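Local coordinates for 4-dehydrase (Streptomyces venezuelae, PDB 2PO3), which probably acts as a pyridoxal phosphate-dependent sugar aminotransferase in the biosynthesis of desosamine, and here holds its TDP-sugar product as an external aldimine, at residues 273-286 / 298-310. Residues are numbered along the deposited sequence; the frame is centred on the assembly and turned at random.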
loop_
_atom_site.group_PDB
_atom_site.type_symbol
_atom_site.label_atom_id
_atom_site.label_comp_id
_atom_site.label_asym_id
_atom_site.label_seq_id
_atom_site.Cartn_x
_atom_site.Cartn_y
_atom_site.Cartn_z
ATOM N N TYR A 273 -23.409 16.546 -21.965
ATOM C CA TYR A 273 -24.346 16.559 -20.870
ATOM C C TYR A 273 -24.898 17.952 -20.733
ATOM O O TYR A 273 -26.088 18.134 -20.524
ATOM C CB TYR A 273 -23.692 16.198 -19.521
ATOM C CG TYR A 273 -23.590 14.711 -19.174
ATOM C CD1 TYR A 273 -22.348 14.065 -19.155
ATOM C CD2 TYR A 273 -24.720 13.968 -18.832
ATOM C CE1 TYR A 273 -22.219 12.715 -18.814
ATOM C CE2 TYR A 273 -24.624 12.616 -18.502
ATOM C CZ TYR A 273 -23.368 11.992 -18.482
ATOM O OH TYR A 273 -23.252 10.654 -18.143
ATOM N N ARG A 274 -24.023 18.948 -20.836
ATOM C CA ARG A 274 -24.494 20.328 -20.678
ATOM C C ARG A 274 -25.639 20.623 -21.599
ATOM O O ARG A 274 -26.695 21.163 -21.239
ATOM C CB ARG A 274 -23.400 21.346 -20.935
ATOM C CG ARG A 274 -23.497 22.594 -20.067
ATOM C CD ARG A 274 -22.401 23.609 -20.381
ATOM N NE ARG A 274 -21.891 23.492 -21.759
ATOM C CZ ARG A 274 -20.594 23.275 -22.087
ATOM N NH1 ARG A 274 -20.161 23.175 -23.357
ATOM N NH2 ARG A 274 -19.709 23.159 -21.092
ATOM N N GLU A 275 -25.414 20.242 -22.832
ATOM C CA GLU A 275 -26.432 20.461 -23.822
ATOM C C GLU A 275 -27.695 19.631 -23.579
ATOM O O GLU A 275 -28.806 20.135 -23.704
ATOM C CB GLU A 275 -25.865 20.305 -25.248
ATOM C CG GLU A 275 -25.599 18.835 -25.590
ATOM C CD GLU A 275 -25.748 18.540 -27.056
ATOM O OE1 GLU A 275 -26.696 18.928 -27.715
ATOM O OE2 GLU A 275 -24.741 17.838 -27.545
ATOM N N HIS A 276 -27.554 18.361 -23.230
ATOM C CA HIS A 276 -28.742 17.559 -22.987
ATOM C C HIS A 276 -29.523 17.894 -21.732
ATOM O O HIS A 276 -30.627 17.378 -21.549
ATOM C CB HIS A 276 -28.463 16.059 -22.938
ATOM C CG HIS A 276 -28.068 15.636 -24.287
ATOM N ND1 HIS A 276 -28.893 15.907 -25.365
ATOM C CD2 HIS A 276 -26.949 15.013 -24.719
ATOM C CE1 HIS A 276 -28.276 15.442 -26.433
ATOM N NE2 HIS A 276 -27.111 14.898 -26.078
ATOM N N LEU A 277 -28.955 18.708 -20.855
ATOM C CA LEU A 277 -29.650 19.039 -19.600
ATOM C C LEU A 277 -29.960 20.512 -19.499
ATOM O O LEU A 277 -30.272 21.084 -18.449
ATOM C CB LEU A 277 -28.831 18.546 -18.389
ATOM C CG LEU A 277 -28.718 17.029 -18.353
ATOM C CD1 LEU A 277 -27.580 16.740 -17.410
ATOM C CD2 LEU A 277 -30.023 16.387 -17.879
ATOM N N ALA A 278 -29.849 21.121 -20.656
ATOM C CA ALA A 278 -30.117 22.521 -20.762
ATOM C C ALA A 278 -31.591 22.775 -20.453
ATOM O O ALA A 278 -32.468 21.929 -20.748
ATOM C CB ALA A 278 -29.834 22.924 -22.198
ATOM N N ASP A 279 -31.822 23.970 -19.872
ATOM C CA ASP A 279 -33.147 24.454 -19.510
ATOM C C ASP A 279 -33.933 23.376 -18.773
ATOM O O ASP A 279 -34.916 22.837 -19.270
ATOM C CB ASP A 279 -33.887 25.011 -20.763
ATOM C CG ASP A 279 -33.081 25.965 -21.643
ATOM O OD1 ASP A 279 -32.681 27.048 -21.245
ATOM O OD2 ASP A 279 -32.861 25.536 -22.885
ATOM N N LEU A 280 -33.452 23.061 -17.577
ATOM C CA LEU A 280 -34.011 22.057 -16.700
ATOM C C LEU A 280 -33.865 22.651 -15.321
ATOM O O LEU A 280 -32.819 22.553 -14.676
ATOM C CB LEU A 280 -33.230 20.720 -16.803
ATOM C CG LEU A 280 -33.962 19.513 -16.211
ATOM C CD1 LEU A 280 -35.379 19.489 -16.744
ATOM C CD2 LEU A 280 -33.270 18.175 -16.519
ATOM N N PRO A 281 -34.922 23.312 -14.879
ATOM C CA PRO A 281 -34.896 23.954 -13.582
ATOM C C PRO A 281 -34.659 22.948 -12.482
ATOM O O PRO A 281 -35.221 21.849 -12.535
ATOM C CB PRO A 281 -36.213 24.718 -13.408
ATOM C CG PRO A 281 -36.874 24.722 -14.774
ATOM C CD PRO A 281 -36.150 23.689 -15.636
ATOM N N GLY A 282 -33.797 23.339 -11.529
ATOM C CA GLY A 282 -33.437 22.482 -10.412
ATOM C C GLY A 282 -32.324 21.450 -10.665
ATOM O O GLY A 282 -31.960 20.689 -9.759
ATOM N N VAL A 283 -31.795 21.399 -11.892
ATOM C CA VAL A 283 -30.702 20.474 -12.215
ATOM C C VAL A 283 -29.597 21.307 -12.830
ATOM O O VAL A 283 -29.807 22.030 -13.818
ATOM C CB VAL A 283 -31.041 19.361 -13.198
ATOM C CG1 VAL A 283 -29.792 18.517 -13.386
ATOM C CG2 VAL A 283 -32.195 18.477 -12.746
ATOM N N LEU A 284 -28.422 21.256 -12.260
ATOM C CA LEU A 284 -27.381 22.060 -12.863
ATOM C C LEU A 284 -26.083 21.358 -12.992
ATOM O O LEU A 284 -25.581 20.752 -12.036
ATOM C CB LEU A 284 -27.064 23.360 -12.146
ATOM C CG LEU A 284 -27.682 23.397 -10.780
ATOM C CD1 LEU A 284 -26.663 24.030 -9.849
ATOM C CD2 LEU A 284 -28.946 24.245 -10.871
ATOM N N VAL A 285 -25.554 21.486 -14.200
ATOM C CA VAL A 285 -24.264 20.866 -14.507
ATOM C C VAL A 285 -23.110 21.697 -13.901
ATOM O O VAL A 285 -22.963 22.897 -14.162
ATOM C CB VAL A 285 -24.143 20.605 -16.023
ATOM C CG1 VAL A 285 -22.948 19.736 -16.384
ATOM C CG2 VAL A 285 -25.406 19.986 -16.621
ATOM N N ALA A 286 -22.279 21.096 -13.065
ATOM C CA ALA A 286 -21.214 21.862 -12.464
ATOM C C ALA A 286 -20.196 22.355 -13.498
ATOM O O ALA A 286 -19.613 21.561 -14.236
ATOM C CB ALA A 286 -20.524 20.948 -11.483
ATOM N N TYR A 298 -14.750 13.955 -13.719
ATOM C CA TYR A 298 -15.958 14.009 -12.914
ATOM C C TYR A 298 -17.096 14.812 -13.530
ATOM O O TYR A 298 -16.945 16.010 -13.675
ATOM C CB TYR A 298 -15.619 14.728 -11.582
ATOM C CG TYR A 298 -14.902 13.819 -10.621
ATOM C CD1 TYR A 298 -13.591 14.058 -10.202
ATOM C CD2 TYR A 298 -15.546 12.675 -10.152
ATOM C CE1 TYR A 298 -12.943 13.190 -9.320
ATOM C CE2 TYR A 298 -14.908 11.796 -9.275
ATOM C CZ TYR A 298 -13.604 12.050 -8.852
ATOM O OH TYR A 298 -12.996 11.156 -8.007
ATOM N N VAL A 299 -18.234 14.185 -13.853
ATOM C CA VAL A 299 -19.352 14.941 -14.377
ATOM C C VAL A 299 -20.291 15.131 -13.203
ATOM O O VAL A 299 -20.862 14.158 -12.721
ATOM C CB VAL A 299 -20.052 14.197 -15.496
ATOM C CG1 VAL A 299 -21.297 14.963 -15.897
ATOM C CG2 VAL A 299 -19.108 14.077 -16.689
ATOM N N ILE A 300 -20.428 16.350 -12.706
ATOM C CA ILE A 300 -21.282 16.552 -11.550
ATOM C C ILE A 300 -22.456 17.483 -11.794
ATOM O O ILE A 300 -22.323 18.499 -12.474
ATOM C CB ILE A 300 -20.461 17.086 -10.358
ATOM C CG1 ILE A 300 -20.116 15.958 -9.386
ATOM C CG2 ILE A 300 -21.329 18.031 -9.535
ATOM C CD1 ILE A 300 -18.698 15.460 -9.440
ATOM N N VAL A 301 -23.609 17.128 -11.239
ATOM C CA VAL A 301 -24.808 17.955 -11.339
ATOM C C VAL A 301 -25.311 18.177 -9.927
ATOM O O VAL A 301 -25.073 17.361 -9.035
ATOM C CB VAL A 301 -25.986 17.380 -12.123
ATOM C CG1 VAL A 301 -25.537 17.001 -13.514
ATOM C CG2 VAL A 301 -26.476 16.121 -11.428
ATOM N N GLU A 302 -26.010 19.285 -9.736
ATOM C CA GLU A 302 -26.567 19.545 -8.458
ATOM C C GLU A 302 -28.042 19.451 -8.706
ATOM O O GLU A 302 -28.539 20.022 -9.671
ATOM C CB GLU A 302 -26.281 20.960 -8.006
ATOM C CG GLU A 302 -24.816 21.059 -7.615
ATOM C CD GLU A 302 -24.476 22.452 -7.185
ATOM O OE1 GLU A 302 -23.621 23.146 -7.716
ATOM O OE2 GLU A 302 -25.214 22.832 -6.187
ATOM N N ILE A 303 -28.700 18.720 -7.824
ATOM C CA ILE A 303 -30.132 18.511 -7.825
ATOM C C ILE A 303 -30.759 19.402 -6.713
ATOM O O ILE A 303 -30.481 19.182 -5.525
ATOM C CB ILE A 303 -30.464 17.052 -7.505
ATOM C CG1 ILE A 303 -29.911 16.140 -8.593
ATOM C CG2 ILE A 303 -31.995 16.885 -7.402
ATOM C CD1 ILE A 303 -30.152 16.787 -9.936
ATOM N N ASP A 304 -31.586 20.392 -7.067
ATOM C CA ASP A 304 -32.249 21.268 -6.084
ATOM C C ASP A 304 -33.605 20.673 -5.698
ATOM O O ASP A 304 -34.573 20.808 -6.439
ATOM C CB ASP A 304 -32.524 22.670 -6.651
ATOM C CG ASP A 304 -32.819 23.712 -5.596
ATOM O OD1 ASP A 304 -32.372 24.835 -5.683
ATOM O OD2 ASP A 304 -33.535 23.288 -4.569
ATOM N N GLU A 305 -33.706 19.995 -4.556
ATOM C CA GLU A 305 -34.971 19.396 -4.176
ATOM C C GLU A 305 -36.193 20.324 -4.145
ATOM O O GLU A 305 -37.307 19.895 -4.393
ATOM C CB GLU A 305 -34.858 18.528 -2.929
ATOM C CG GLU A 305 -36.217 18.062 -2.382
ATOM C CD GLU A 305 -36.008 17.327 -1.085
ATOM O OE1 GLU A 305 -35.450 17.798 -0.098
ATOM O OE2 GLU A 305 -36.398 16.086 -1.165
ATOM N N ALA A 306 -35.998 21.595 -3.843
ATOM C CA ALA A 306 -37.142 22.478 -3.820
ATOM C C ALA A 306 -37.776 22.678 -5.195
ATOM O O ALA A 306 -38.994 22.604 -5.366
ATOM C CB ALA A 306 -36.715 23.805 -3.228
ATOM N N THR A 307 -36.915 22.959 -6.167
ATOM C CA THR A 307 -37.279 23.205 -7.538
ATOM C C THR A 307 -37.845 21.944 -8.173
ATOM O O THR A 307 -38.901 21.952 -8.776
ATOM C CB THR A 307 -36.010 23.689 -8.305
ATOM O OG1 THR A 307 -35.476 24.873 -7.778
ATOM C CG2 THR A 307 -36.250 23.864 -9.793
ATOM N N THR A 308 -37.135 20.827 -8.033
ATOM C CA THR A 308 -37.559 19.570 -8.619
ATOM C C THR A 308 -38.597 18.774 -7.841
ATOM O O THR A 308 -39.331 18.006 -8.436
ATOM C CB THR A 308 -36.340 18.649 -8.791
ATOM O OG1 THR A 308 -35.896 18.213 -7.522
ATOM C CG2 THR A 308 -35.196 19.377 -9.473
ATOM N N GLY A 309 -38.636 18.903 -6.515
ATOM C CA GLY A 309 -39.599 18.115 -5.780
ATOM C C GLY A 309 -39.116 16.684 -5.591
ATOM O O GLY A 309 -39.856 15.804 -5.192
ATOM N N ILE A 310 -37.843 16.440 -5.885
ATOM C CA ILE A 310 -37.239 15.116 -5.730
ATOM C C ILE A 310 -35.806 15.262 -5.227
ATOM O O ILE A 310 -35.025 16.018 -5.804
ATOM C CB ILE A 310 -37.289 14.203 -6.960
ATOM C CG1 ILE A 310 -36.628 12.872 -6.665
ATOM C CG2 ILE A 310 -36.583 14.782 -8.182
ATOM C CD1 ILE A 310 -36.950 11.804 -7.710
HETATM O O HOH W 1 -19.394 18.618 -14.267
#
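An antiparallel pairing in the small three-stranded sheet in the C-terminal part of this PLP-dependent aminotransferase chain joins strand 283-285 to strand 299-303. Leu-284 and Glu-302 form a hydrogen-bonded pair, Leu-284 N to Glu-302 O 2.9 Å and Glu-302 N to Leu-284 O 2.8 Å. Beyond them the backbone continues the pairing: Asp-304 N gives a nearly straight bond to Gly-282 O (2.7 Å, 175°), and Ala-286 N one to Ile-300 O. A water extends this last end, donating to Ala-286 O and accepting from Ile-300 N. Gly-282, with positive phi in a type II turn, has Thr-307 CG2 only 3.2 Å from its CA, leaving no room for a side chain. On one face Val-283, Val-285, Val-301 and Ile-303 present branched aliphatic groups suited to strands; Ile-303 CD1 reaches both methyls of Val-283, 3.9 Å from CG2. On the other face Leu-284 CD1 lies against Glu-302 CB at 3.6 Å, while the carboxylate beyond salt-bridges Arg-357 through OE2. Tyr-273, from the end of helix 246-276, has CG anti to the carbonyl carbon (chi1 -86°), which brings a ring face against Val-299, whose CG1 makes a CH-pi contact 4.0 Å from the centroid; the Tyr-273 OH hydrogen-bonds Pro-362 O. With an alanine here, the space over Val-299 would probably be left unfilled and Pro-362 O would lose its phenol partner. Tyr-298, which precedes Val-299, touches the bound TDP-sugar aldimine. Strand 358-361 flanks 299-303 on its other edge, and helix 369-394 packs on Val-283.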